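PDB 4I0N: necrotic enteritis toxin B from Clostridium perfringens, which probably assembles into pores in host cell membranes, as a secreted toxin with the alpha-hemolysin fold. Local coordinates for residues A[25-29]-A[40-44]; A[52-58]-A[226-232]; A[58-64]-A[219-225]; A[83-89]-A[165-171]; A[101-105]-A[115-119]. All blocks are in the same frame, centred on the assembly; numbering follows the deposited sequence.

Contact 1: residues A[25-29]-A[40-44]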
# COMPACT_ATOMS: atom_id res chain seq x y z
N LYS A 25 -1.84 -22.84 -16.43
CA LYS A 25 -2.12 -21.57 -15.78
C LYS A 25 -3.18 -20.77 -16.53
O LYS A 25 -3.31 -20.89 -17.75
CB LYS A 25 -0.84 -20.74 -15.59
CG LYS A 25 -0.23 -20.20 -16.86
CD LYS A 25 0.80 -19.09 -16.59
CE LYS A 25 1.60 -18.81 -17.86
NZ LYS A 25 2.61 -17.71 -17.74
N TYR A 26 -3.90 -19.94 -15.79
CA TYR A 26 -4.97 -19.09 -16.31
C TYR A 26 -4.79 -17.72 -15.68
O TYR A 26 -4.47 -17.65 -14.50
CB TYR A 26 -6.35 -19.60 -15.88
CG TYR A 26 -6.64 -21.00 -16.32
CD1 TYR A 26 -7.34 -21.24 -17.50
CD2 TYR A 26 -6.20 -22.09 -15.57
CE1 TYR A 26 -7.61 -22.55 -17.92
CE2 TYR A 26 -6.46 -23.40 -15.99
CZ TYR A 26 -7.16 -23.61 -17.16
OH TYR A 26 -7.43 -24.88 -17.57
N THR A 27 -5.04 -16.66 -16.44
CA THR A 27 -4.92 -15.31 -15.88
C THR A 27 -6.22 -14.54 -15.94
O THR A 27 -7.06 -14.77 -16.82
CB THR A 27 -3.81 -14.49 -16.57
OG1 THR A 27 -4.05 -14.47 -17.98
CG2 THR A 27 -2.44 -15.10 -16.30
N SER A 28 -6.40 -13.63 -14.99
CA SER A 28 -7.57 -12.76 -14.97
C SER A 28 -7.21 -11.50 -14.23
O SER A 28 -6.25 -11.49 -13.46
CB SER A 28 -8.78 -13.47 -14.33
OG SER A 28 -9.94 -12.67 -14.48
N SER A 29 -7.95 -10.43 -14.47
CA SER A 29 -7.75 -9.20 -13.71
C SER A 29 -9.05 -8.42 -13.68
O SER A 29 -9.86 -8.51 -14.63
CB SER A 29 -6.65 -8.34 -14.38
OG SER A 29 -6.41 -7.13 -13.65
N THR A 40 -6.39 -2.55 -8.59
CA THR A 40 -6.41 -3.54 -9.66
C THR A 40 -5.89 -4.83 -9.07
O THR A 40 -4.77 -4.86 -8.54
CB THR A 40 -5.51 -3.11 -10.84
OG1 THR A 40 -6.07 -1.94 -11.46
CG2 THR A 40 -5.42 -4.24 -11.90
N LEU A 41 -6.70 -5.88 -9.15
CA LEU A 41 -6.32 -7.19 -8.62
C LEU A 41 -6.20 -8.16 -9.78
O LEU A 41 -7.18 -8.40 -10.51
CB LEU A 41 -7.34 -7.71 -7.59
CG LEU A 41 -6.91 -8.96 -6.81
CD1 LEU A 41 -5.68 -8.67 -5.93
CD2 LEU A 41 -8.05 -9.45 -5.95
N SER A 42 -4.99 -8.68 -9.99
CA SER A 42 -4.72 -9.59 -11.11
C SER A 42 -4.34 -10.93 -10.54
O SER A 42 -3.71 -11.01 -9.48
CB SER A 42 -3.58 -9.09 -12.00
OG SER A 42 -3.89 -7.78 -12.45
N GLY A 43 -4.72 -11.99 -11.25
CA GLY A 43 -4.50 -13.34 -10.74
C GLY A 43 -3.90 -14.26 -11.76
O GLY A 43 -4.19 -14.15 -12.97
N THR A 44 -3.04 -15.16 -11.28
CA THR A 44 -2.62 -16.31 -12.07
C THR A 44 -3.05 -17.56 -11.31
O THR A 44 -2.51 -17.85 -10.24
CB THR A 44 -1.10 -16.32 -12.25
OG1 THR A 44 -0.69 -15.04 -12.76
CG2 THR A 44 -0.70 -17.43 -13.23
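G43 N donates to S28 O at 2.7 Å. The N-H...O angle is 165°, so the bond is nearly straight. The same oxygen also takes a CA-H contact from S42, with S42 CA at 3.4 Å from S28 O. S28 N answers with a second bond to G43 O at 3.0 Å. S28 and G43 are therefore a hydrogen-bonded antiparallel pair. T27 with T44 and S29 with S42 are the non-hydrogen-bonded pairs that flank it. Strands 21-34 and 37-47 form a beta hairpin here, part of a six-stranded sheet in this alpha-hemolysin-type fold.

T27, S29, S42 and T44 share one face. S29 OG and S42 OG come within 2.9 Å of each other. S29 places its hydroxyl opposite its own N (chi1 -179°), which carries OG over toward S42. The methyl T40 CG2 touches S29 OG at 3.5 Å. T27 and T44 lie side by side, with T27 CG2 at 3.9 Å from T44 OG1. The T44 methyl, CG2, instead meets K25 CD at 4.0 Å. The extended K25 chain crosses T44 there and then leads away from the strand pair.

S28 faces the other way, where S28 OG bonds I285 N. Y26 stacks on H283, and T40 OG1 bonds T31 OG1. The S29 side chain lies about 5 Å from that of D30, which binds magnesium in a structure of this protein, though not in this chain.

Contact 2: residues A[52-58]-A[226-232]; sequences DKKTALL and LALTAPK
L58 CD1 touches two leucine methyls of the partner strand. It is 3.8 Å from L226 CD1 and 3.7 Å from L228 CD1. L58 and L226 run side by side, while L228 slants across. L226 takes the rarer first torsion, chi1 60°, with CG between its N and carbonyl carbon, and this brings CD1 over L58. On the other face L57 CD2 packs on A227 CB at 3.6 Å.

Around these groups runs a regular antiparallel ladder. K54 with A230, A56 with L228 and L58 with L226 each exchange two backbone bonds. The straightest is K54 N to A230 O, at 2.8 Å and 177°. The strands are twisted, with 152° between their directions. They are neighbours in the six-stranded sheet although far apart in sequence.

At the far end two lysines reach across in opposite senses. K54 NZ donates to K232 O at 2.9 Å, and its chain bends near the end to get there. It also bonds A234 O. K232 NZ donates to K53 O at 3.0 Å and also to D48 O. Both ammonium groups stand above the carbonyl planes of K232 and K53. A water accepts the N-H of K232 and donates to D52 O.

The lysines thus bond main-chain carbonyls across this end. The carbonyl dipoles probably help stabilise the two ammonium charges.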
# COMPACT_ATOMS: atom_id res chain seq x y z
N ASP A 52 -1.53 -31.29 -4.34
CA ASP A 52 -2.82 -31.72 -3.79
C ASP A 52 -3.76 -30.57 -3.40
O ASP A 52 -4.89 -30.81 -2.96
CB ASP A 52 -2.67 -32.77 -2.67
CG ASP A 52 -1.73 -32.33 -1.57
OD1 ASP A 52 -1.71 -31.13 -1.25
OD2 ASP A 52 -1.00 -33.20 -1.03
N LYS A 53 -3.31 -29.33 -3.60
CA LYS A 53 -4.17 -28.15 -3.47
C LYS A 53 -4.18 -27.33 -4.77
O LYS A 53 -3.49 -27.69 -5.74
CB LYS A 53 -3.75 -27.30 -2.27
CG LYS A 53 -3.87 -28.03 -0.91
CD LYS A 53 -3.56 -27.12 0.28
CE LYS A 53 -4.76 -26.29 0.70
NZ LYS A 53 -5.89 -27.07 1.31
N LYS A 54 -4.95 -26.24 -4.79
CA LYS A 54 -4.98 -25.28 -5.90
C LYS A 54 -4.35 -24.01 -5.40
O LYS A 54 -4.53 -23.69 -4.24
CB LYS A 54 -6.41 -24.85 -6.25
CG LYS A 54 -7.28 -25.83 -6.89
CD LYS A 54 -8.40 -25.11 -7.55
CE LYS A 54 -9.59 -24.91 -6.66
NZ LYS A 54 -10.79 -25.15 -7.52
N THR A 55 -3.69 -23.27 -6.29
CA THR A 55 -3.04 -22.02 -5.91
C THR A 55 -3.34 -20.90 -6.90
O THR A 55 -3.45 -21.13 -8.10
CB THR A 55 -1.50 -22.21 -5.85
OG1 THR A 55 -1.19 -23.27 -4.93
CG2 THR A 55 -0.78 -20.90 -5.41
N ALA A 56 -3.51 -19.69 -6.39
CA ALA A 56 -3.56 -18.52 -7.25
C ALA A 56 -2.53 -17.53 -6.74
O ALA A 56 -2.48 -17.27 -5.55
CB ALA A 56 -4.93 -17.90 -7.23
N LEU A 57 -1.71 -16.98 -7.63
CA LEU A 57 -0.83 -15.87 -7.27
C LEU A 57 -1.61 -14.61 -7.61
O LEU A 57 -2.14 -14.48 -8.72
CB LEU A 57 0.46 -15.91 -8.10
CG LEU A 57 1.44 -17.08 -7.89
CD1 LEU A 57 2.72 -16.81 -8.65
CD2 LEU A 57 1.77 -17.28 -6.42
N LEU A 58 -1.73 -13.69 -6.65
CA LEU A 58 -2.48 -12.47 -6.86
C LEU A 58 -1.55 -11.26 -6.81
O LEU A 58 -0.61 -11.21 -6.03
CB LEU A 58 -3.59 -12.32 -5.79
CG LEU A 58 -4.63 -13.45 -5.71
CD1 LEU A 58 -5.70 -13.11 -4.71
CD2 LEU A 58 -5.26 -13.71 -7.07
N LEU A 226 0.42 -11.84 -3.33
CA LEU A 226 0.31 -12.96 -2.43
C LEU A 226 0.00 -14.25 -3.16
O LEU A 226 -0.28 -14.24 -4.37
CB LEU A 226 -0.74 -12.66 -1.35
CG LEU A 226 -2.16 -12.36 -1.76
CD1 LEU A 226 -2.84 -13.62 -2.30
CD2 LEU A 226 -2.91 -11.85 -0.52
N ALA A 227 0.09 -15.37 -2.43
CA ALA A 227 -0.31 -16.65 -2.97
C ALA A 227 -1.46 -17.15 -2.10
O ALA A 227 -1.33 -17.17 -0.86
CB ALA A 227 0.86 -17.66 -2.92
N LEU A 228 -2.56 -17.53 -2.74
CA LEU A 228 -3.69 -18.16 -2.06
C LEU A 228 -3.69 -19.62 -2.37
O LEU A 228 -3.48 -20.02 -3.53
CB LEU A 228 -5.04 -17.63 -2.57
CG LEU A 228 -5.58 -16.29 -2.15
CD1 LEU A 228 -6.92 -16.05 -2.86
CD2 LEU A 228 -5.78 -16.27 -0.64
N THR A 229 -3.93 -20.43 -1.34
CA THR A 229 -4.08 -21.85 -1.51
C THR A 229 -5.52 -22.27 -1.15
O THR A 229 -6.08 -21.79 -0.16
CB THR A 229 -3.01 -22.61 -0.70
OG1 THR A 229 -2.96 -22.08 0.64
CG2 THR A 229 -1.64 -22.39 -1.34
N ALA A 230 -6.09 -23.15 -1.97
CA ALA A 230 -7.46 -23.63 -1.82
C ALA A 230 -7.50 -25.15 -1.94
O ALA A 230 -6.68 -25.74 -2.65
CB ALA A 230 -8.32 -23.01 -2.92
N PRO A 231 -8.48 -25.80 -1.28
CA PRO A 231 -8.75 -27.20 -1.59
C PRO A 231 -9.10 -27.33 -3.07
O PRO A 231 -9.58 -26.37 -3.66
CB PRO A 231 -9.97 -27.52 -0.71
CG PRO A 231 -9.93 -26.48 0.39
CD PRO A 231 -9.43 -25.25 -0.30
N LYS A 232 -8.84 -28.49 -3.67
CA LYS A 232 -9.12 -28.72 -5.09
C LYS A 232 -10.57 -28.42 -5.49
O LYS A 232 -10.83 -27.92 -6.60
CB LYS A 232 -8.80 -30.16 -5.50
CG LYS A 232 -7.34 -30.55 -5.52
CD LYS A 232 -6.56 -29.80 -6.58
CE LYS A 232 -5.27 -30.51 -6.93
NZ LYS A 232 -4.42 -29.63 -7.78
O HOH W 1 -7.43 -30.36 -1.84

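Contact 3: residues A[58-64]-A[219-225]; sequences LNLEGFI and GFSPNMA
N223 lies alongside E61, with N223 ND2 over E61 CG at 3.5 Å, and crosses the N59 side chain. Its amide is turned 80° from that of N59. N223 CG lies anti to the backbone N (chi1 -170°), and from there the amide nitrogen reaches two acceptors. N223 ND2 donates to N59 OD1 at 2.9 Å and to L60 O, also at 2.9 Å. L60 O accepts M224 N as well, at 3.1 Å. That donor lies in the carbonyl plane, while ND2 stands above it. N223 OD1 takes the N-H of S148, which fixes which way the amide is flipped.

P222 lacks an N-H and breaks the ladder. Its CD presses on G62 O at 3.3 Å, and P222 O still accepts G62 N. Pairing resumes at I64 and F220, which trade two backbone bonds. Beyond them, G219 CA lies 3.1 Å from I64 O, and the backbone there suits only glycine. S221 OG meets the edge of the F63 ring at CD1, 3.4 Å away.

The fold is a beta sandwich. L60 and I64 pack on strands 76-92 and 236-255. F220 and M224 lean on strand 165-172. On the reverse face N59, N223 and A225 touch strand 144-150, probably part of the folded prestem.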
# COMPACT_ATOMS: atom_id res chain seq x y z
N LEU A 58 -1.73 -13.69 -6.65
CA LEU A 58 -2.48 -12.47 -6.86
C LEU A 58 -1.55 -11.26 -6.81
O LEU A 58 -0.61 -11.21 -6.03
CB LEU A 58 -3.59 -12.32 -5.79
CG LEU A 58 -4.63 -13.45 -5.71
CD1 LEU A 58 -5.70 -13.11 -4.71
CD2 LEU A 58 -5.26 -13.71 -7.07
N ASN A 59 -1.82 -10.27 -7.66
CA ASN A 59 -1.01 -9.06 -7.67
C ASN A 59 -1.95 -7.88 -7.47
O ASN A 59 -2.88 -7.72 -8.24
CB ASN A 59 -0.31 -8.93 -9.03
CG ASN A 59 0.59 -7.69 -9.12
OD1 ASN A 59 1.53 -7.54 -8.37
ND2 ASN A 59 0.30 -6.83 -10.07
N LEU A 60 -1.72 -7.09 -6.43
CA LEU A 60 -2.51 -5.88 -6.19
C LEU A 60 -1.72 -4.66 -6.64
O LEU A 60 -0.57 -4.47 -6.19
CB LEU A 60 -2.87 -5.75 -4.69
CG LEU A 60 -3.44 -4.39 -4.29
CD1 LEU A 60 -4.80 -4.14 -4.97
CD2 LEU A 60 -3.57 -4.26 -2.76
N GLU A 61 -2.30 -3.84 -7.52
CA GLU A 61 -1.71 -2.55 -7.86
C GLU A 61 -2.75 -1.50 -7.65
O GLU A 61 -3.93 -1.71 -7.93
CB GLU A 61 -1.34 -2.49 -9.35
CG GLU A 61 -0.39 -3.51 -9.79
CD GLU A 61 -0.36 -3.53 -11.30
OE1 GLU A 61 -1.08 -4.36 -11.89
OE2 GLU A 61 0.33 -2.67 -11.88
N GLY A 62 -2.32 -0.34 -7.18
CA GLY A 62 -3.31 0.67 -6.91
C GLY A 62 -2.76 2.04 -6.71
O GLY A 62 -1.60 2.33 -7.02
N PHE A 63 -3.62 2.90 -6.20
CA PHE A 63 -3.23 4.26 -5.94
C PHE A 63 -4.08 4.83 -4.83
O PHE A 63 -5.31 4.65 -4.81
CB PHE A 63 -3.39 5.12 -7.19
CG PHE A 63 -2.85 6.51 -7.01
CD1 PHE A 63 -1.46 6.74 -7.00
CD2 PHE A 63 -3.72 7.58 -6.81
CE1 PHE A 63 -0.97 8.03 -6.82
CE2 PHE A 63 -3.22 8.88 -6.63
CZ PHE A 63 -1.84 9.10 -6.63
N ILE A 64 -3.41 5.53 -3.91
CA ILE A 64 -4.08 6.27 -2.84
C ILE A 64 -3.62 7.73 -2.93
O ILE A 64 -2.42 8.01 -2.72
CB ILE A 64 -3.78 5.70 -1.42
CG1 ILE A 64 -4.13 4.21 -1.31
CG2 ILE A 64 -4.52 6.51 -0.36
CD1 ILE A 64 -3.49 3.46 -0.10
N GLY A 219 0.70 11.04 -3.88
CA GLY A 219 0.02 9.86 -3.35
C GLY A 219 0.90 8.63 -3.46
O GLY A 219 2.07 8.72 -3.89
N PHE A 220 0.35 7.49 -3.05
CA PHE A 220 1.14 6.26 -2.99
C PHE A 220 0.59 5.29 -4.02
O PHE A 220 -0.63 5.20 -4.21
CB PHE A 220 1.09 5.68 -1.57
CG PHE A 220 1.79 4.35 -1.41
CD1 PHE A 220 3.12 4.19 -1.81
CD2 PHE A 220 1.13 3.26 -0.83
CE1 PHE A 220 3.79 2.97 -1.66
CE2 PHE A 220 1.78 2.02 -0.67
CZ PHE A 220 3.11 1.88 -1.10
N SER A 221 1.48 4.57 -4.68
CA SER A 221 1.08 3.54 -5.65
C SER A 221 1.45 2.15 -5.15
O SER A 221 2.49 1.61 -5.54
CB SER A 221 1.76 3.76 -7.01
OG SER A 221 1.44 5.02 -7.54
N PRO A 222 0.60 1.57 -4.30
CA PRO A 222 0.97 0.29 -3.72
C PRO A 222 1.06 -0.83 -4.77
O PRO A 222 0.35 -0.81 -5.78
CB PRO A 222 -0.16 0.01 -2.73
CG PRO A 222 -1.36 0.75 -3.30
CD PRO A 222 -0.73 2.03 -3.84
N ASN A 223 1.95 -1.79 -4.52
CA ASN A 223 2.06 -2.99 -5.35
C ASN A 223 2.50 -4.08 -4.38
O ASN A 223 3.62 -4.05 -3.88
CB ASN A 223 3.08 -2.81 -6.49
CG ASN A 223 3.05 -3.95 -7.55
OD1 ASN A 223 3.98 -4.05 -8.36
ND2 ASN A 223 2.00 -4.79 -7.55
N MET A 224 1.58 -4.99 -4.08
CA MET A 224 1.84 -6.09 -3.18
C MET A 224 1.36 -7.35 -3.87
O MET A 224 0.58 -7.28 -4.82
CB MET A 224 1.11 -5.94 -1.83
CG MET A 224 1.65 -4.87 -0.93
SD MET A 224 1.03 -3.21 -1.35
CE MET A 224 1.93 -2.23 -0.14
N ALA A 225 1.82 -8.50 -3.41
CA ALA A 225 1.39 -9.74 -4.04
C ALA A 225 1.26 -10.85 -3.01
O ALA A 225 1.90 -10.82 -1.96
CB ALA A 225 2.36 -10.15 -5.16

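Contact 4: residues A[83-89]-A[165-171]; sequences ETYRINV and LASWDIK
R86 grips D169 side-on with two nitrogens. R86 NE bonds D169 OD1 at 2.7 Å and R86 NH2 bonds D169 OD2 at 3.1 Å. Both oxygens use their syn lone pairs. The guanidinium and carboxylate planes are only 12° apart. R86 starts out opposite its own N (chi1 -179°) and bends at chi3, which lays the group flat beside the aspartate.

A second salt bridge closes the end of the pair. K171 NZ meets E83 OE2 at 2.7 Å, on its syn lone pair. T84 OG1 donates to E83 OE1 at 2.6 Å, and a water links T84 OG1 with K171 NZ. The carboxylate is thus held at both oxygens.

E83 and T84 form a classic beta bulge opposite F246, where the chain turns a corner at E83. Beyond it the antiparallel ladder is regular, from Y85 with I170 to V89 with A166.

The other face is mostly apolar; Y85 OH bonds L215 O and W168 NE1 bonds P105 O. I87 CD1 touches I170 CD1 at 3.8 Å, and V89 CG2 meets the edge of the W168 ring at CZ3, 3.9 Å away.

S167 OG donates to N88 OD1 and also bonds R159 NH1. N88 ND2 bonds E242 OE1 on strand 236-255.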
# COMPACT_ATOMS: atom_id res chain seq x y z
N GLU A 83 0.65 10.75 6.82
CA GLU A 83 1.75 10.25 7.63
C GLU A 83 1.89 8.75 7.48
O GLU A 83 3.01 8.23 7.55
CB GLU A 83 1.60 10.70 9.10
CG GLU A 83 2.82 10.36 9.99
CD GLU A 83 2.80 8.94 10.53
OE1 GLU A 83 1.73 8.28 10.49
OE2 GLU A 83 3.87 8.47 10.99
N THR A 84 0.77 8.04 7.28
CA THR A 84 0.79 6.58 7.08
C THR A 84 -0.25 6.16 6.04
O THR A 84 -1.43 6.55 6.13
CB THR A 84 0.54 5.75 8.41
OG1 THR A 84 1.62 5.98 9.34
CG2 THR A 84 0.46 4.24 8.11
N TYR A 85 0.18 5.37 5.06
CA TYR A 85 -0.76 4.62 4.24
C TYR A 85 -0.82 3.16 4.74
O TYR A 85 0.21 2.51 4.85
CB TYR A 85 -0.32 4.61 2.79
CG TYR A 85 -0.25 5.94 2.12
CD1 TYR A 85 -1.34 6.41 1.35
CD2 TYR A 85 0.92 6.72 2.17
CE1 TYR A 85 -1.27 7.64 0.67
CE2 TYR A 85 0.99 7.97 1.51
CZ TYR A 85 -0.11 8.41 0.76
OH TYR A 85 -0.03 9.61 0.08
N ARG A 86 -2.02 2.65 5.01
CA ARG A 86 -2.20 1.26 5.42
C ARG A 86 -2.96 0.49 4.35
O ARG A 86 -4.02 0.95 3.85
CB ARG A 86 -2.97 1.17 6.73
CG ARG A 86 -3.14 -0.31 7.18
CD ARG A 86 -3.68 -0.37 8.61
NE ARG A 86 -2.67 0.09 9.55
CZ ARG A 86 -2.87 0.25 10.86
NH1 ARG A 86 -4.05 -0.02 11.41
NH2 ARG A 86 -1.87 0.68 11.63
N ILE A 87 -2.43 -0.68 4.01
CA ILE A 87 -3.06 -1.52 2.98
C ILE A 87 -3.33 -2.86 3.66
O ILE A 87 -2.41 -3.50 4.16
CB ILE A 87 -2.14 -1.69 1.74
CG1 ILE A 87 -2.06 -0.38 0.93
CG2 ILE A 87 -2.65 -2.84 0.80
CD1 ILE A 87 -0.97 0.55 1.35
N ASN A 88 -4.60 -3.27 3.67
CA ASN A 88 -4.94 -4.59 4.20
C ASN A 88 -5.49 -5.41 3.04
O ASN A 88 -6.31 -4.91 2.25
CB ASN A 88 -6.03 -4.50 5.27
CG ASN A 88 -5.63 -3.65 6.46
OD1 ASN A 88 -4.47 -3.58 6.86
ND2 ASN A 88 -6.62 -3.00 7.05
N VAL A 89 -5.05 -6.66 2.95
CA VAL A 89 -5.62 -7.56 1.98
C VAL A 89 -6.15 -8.76 2.79
O VAL A 89 -5.38 -9.44 3.45
CB VAL A 89 -4.58 -8.00 0.92
CG1 VAL A 89 -5.20 -8.96 -0.05
CG2 VAL A 89 -4.04 -6.77 0.14
N LEU A 165 -5.14 -12.46 6.57
CA LEU A 165 -4.83 -11.03 6.48
C LEU A 165 -3.35 -10.80 6.21
O LEU A 165 -2.50 -11.33 6.93
CB LEU A 165 -5.20 -10.30 7.79
CG LEU A 165 -4.78 -8.84 8.02
CD1 LEU A 165 -5.38 -7.83 6.99
CD2 LEU A 165 -5.16 -8.42 9.44
N ALA A 166 -3.05 -10.01 5.19
CA ALA A 166 -1.73 -9.47 4.98
C ALA A 166 -1.92 -7.96 5.08
O ALA A 166 -2.84 -7.40 4.47
CB ALA A 166 -1.21 -9.83 3.58
N SER A 167 -1.10 -7.31 5.89
CA SER A 167 -1.25 -5.88 6.09
C SER A 167 0.10 -5.18 6.11
O SER A 167 1.05 -5.73 6.63
CB SER A 167 -2.00 -5.62 7.39
OG SER A 167 -2.12 -4.22 7.60
N TRP A 168 0.15 -3.98 5.55
CA TRP A 168 1.37 -3.19 5.42
C TRP A 168 1.10 -1.75 5.81
O TRP A 168 0.10 -1.17 5.38
CB TRP A 168 1.86 -3.18 3.99
CG TRP A 168 2.25 -4.52 3.43
CD1 TRP A 168 3.49 -5.09 3.47
CD2 TRP A 168 1.40 -5.44 2.75
NE1 TRP A 168 3.46 -6.32 2.85
CE2 TRP A 168 2.19 -6.56 2.39
CE3 TRP A 168 0.03 -5.43 2.39
CZ2 TRP A 168 1.68 -7.66 1.67
CZ3 TRP A 168 -0.49 -6.54 1.71
CH2 TRP A 168 0.34 -7.63 1.35
N ASP A 169 1.98 -1.18 6.62
CA ASP A 169 2.01 0.26 6.84
C ASP A 169 3.16 0.85 6.05
O ASP A 169 4.29 0.37 6.16
CB ASP A 169 2.19 0.59 8.32
CG ASP A 169 0.90 0.53 9.08
OD1 ASP A 169 -0.17 0.36 8.45
OD2 ASP A 169 0.94 0.65 10.31
N ILE A 170 2.85 1.85 5.25
CA ILE A 170 3.88 2.62 4.57
C ILE A 170 3.90 3.94 5.33
O ILE A 170 2.99 4.78 5.19
CB ILE A 170 3.62 2.75 3.05
CG1 ILE A 170 3.81 1.39 2.36
CG2 ILE A 170 4.55 3.82 2.42
CD1 ILE A 170 2.65 0.44 2.53
N LYS A 171 4.93 4.09 6.16
CA LYS A 171 4.92 5.10 7.21
C LYS A 171 6.05 6.09 7.01
O LYS A 171 7.17 5.73 6.67
CB LYS A 171 5.06 4.43 8.59
CG LYS A 171 4.96 5.39 9.77
CD LYS A 171 5.02 4.58 11.11
CE LYS A 171 5.00 5.50 12.35
NZ LYS A 171 3.71 6.26 12.53
O HOH W 2 1.55 4.54 11.74

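Contact 5: residues A[101-105]-A[115-119]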
# COMPACT_ATOMS: atom_id res chain seq x y z
N ALA A 101 -0.95 -18.18 1.66
CA ALA A 101 0.23 -19.00 1.94
C ALA A 101 1.47 -18.16 2.20
O ALA A 101 2.31 -18.53 3.02
CB ALA A 101 0.47 -19.98 0.80
N ASN A 102 1.57 -17.02 1.52
CA ASN A 102 2.69 -16.12 1.68
C ASN A 102 2.37 -14.84 0.93
O ASN A 102 1.39 -14.78 0.18
CB ASN A 102 4.01 -16.71 1.18
CG ASN A 102 5.21 -16.26 2.04
OD1 ASN A 102 5.24 -15.14 2.56
ND2 ASN A 102 6.18 -17.15 2.21
N SER A 103 3.18 -13.82 1.14
CA SER A 103 2.88 -12.49 0.61
C SER A 103 4.16 -11.66 0.61
O SER A 103 5.08 -11.92 1.41
CB SER A 103 1.79 -11.82 1.45
OG SER A 103 2.23 -11.56 2.78
N ILE A 104 4.23 -10.70 -0.30
CA ILE A 104 5.38 -9.79 -0.39
C ILE A 104 4.84 -8.36 -0.52
O ILE A 104 3.73 -8.14 -1.04
CB ILE A 104 6.31 -10.14 -1.60
CG1 ILE A 104 5.51 -10.24 -2.91
CG2 ILE A 104 7.13 -11.42 -1.34
CD1 ILE A 104 6.34 -10.19 -4.19
N PRO A 105 5.60 -7.36 -0.06
CA PRO A 105 6.93 -7.45 0.55
C PRO A 105 6.86 -7.89 1.99
O PRO A 105 5.78 -7.86 2.58
CB PRO A 105 7.47 -6.01 0.44
CG PRO A 105 6.25 -5.15 0.45
CD PRO A 105 5.12 -5.96 -0.16
N SER A 115 11.19 -3.93 -4.30
CA SER A 115 11.06 -4.86 -5.41
C SER A 115 11.28 -6.25 -4.88
O SER A 115 12.30 -6.50 -4.24
CB SER A 115 12.14 -4.56 -6.48
OG SER A 115 11.99 -5.41 -7.60
N ASN A 116 10.33 -7.15 -5.12
CA ASN A 116 10.56 -8.58 -4.84
C ASN A 116 9.61 -9.42 -5.65
O ASN A 116 8.78 -8.91 -6.40
CB ASN A 116 10.45 -8.93 -3.35
CG ASN A 116 11.19 -10.24 -2.97
OD1 ASN A 116 11.90 -10.86 -3.78
ND2 ASN A 116 11.01 -10.66 -1.73
N SER A 117 9.82 -10.73 -5.58
CA SER A 117 9.03 -11.66 -6.37
C SER A 117 8.54 -12.80 -5.51
O SER A 117 9.21 -13.19 -4.53
CB SER A 117 9.83 -12.20 -7.54
OG SER A 117 9.00 -13.03 -8.34
N ILE A 118 7.37 -13.31 -5.86
CA ILE A 118 6.81 -14.51 -5.23
C ILE A 118 6.65 -15.52 -6.36
O ILE A 118 6.09 -15.20 -7.39
CB ILE A 118 5.47 -14.21 -4.48
CG1 ILE A 118 4.88 -15.47 -3.83
CG2 ILE A 118 4.45 -13.48 -5.37
CD1 ILE A 118 3.94 -15.14 -2.67
N GLY A 119 7.14 -16.73 -6.15
CA GLY A 119 7.18 -17.72 -7.23
C GLY A 119 6.43 -18.98 -6.86
O GLY A 119 6.31 -19.33 -5.68
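N102 opens the contact by resting on the end of I118. N102 CB lies 4.2 Å from I118 CD1, and N102 O is closer to that methyl, at 3.8 Å. Strand 99-104 is an outer strand of the six-stranded sheet. Strand 113-120 is the middle strand of a separate three-stranded sheet, which in this family is probably the prestem folded against the sandwich. The two run antiparallel at 161°, but their axes stay 7.3 Å apart. That is too wide for a backbone ladder, and side chains fill the gap.

N102 also folds back on its own strand. N102 OD1 accepts S103 N at 2.8 Å, on a lone pair in the carbonyl plane. S103 turns away from the contact, and its OG bonds Q158 NE2.

I104 does most of the reaching. Its CG1 lies between the backbone N and the carbonyl carbon (chi1 52°), and its extended CD1 then reaches the 115-119 backbone. There I104 CD1 is 3.5 Å from N116 O and 3.7 Å from I118 N. It also touches the branch methyl I118 CG2 at 4.0 Å. V128 also touches N102, I104 and I118, and its carbonyl O accepts N116 ND2. The side chains of I104 and N116 cross at about a right angle, with I104 CG2 at 4.0 Å from N116 ND2.

How the contacts relate
Contacts 1, 2 and 3 lie in one six-stranded sheet, and contact 5 reaches it through 101-105. Contacts 2 and 3 are successive parts of the same strand pair, 53-65 with 219-231, and share L58; their centres are 21 Å apart. Contact 1 joins them on one side, with T44 N probably hydrogen-bonded to L57 O at 2.8 Å and S42 O to N59 N at 2.7 Å. Contact 5 joins on the other through A225 O and I104 N, 2.9 Å apart. Contact 4 belongs to the facing sheet and packs on contact 3, centres 11 Å apart. Bound magnesium ions lie about 6 Å from the L165 side chain and about 8 Å from that of S29.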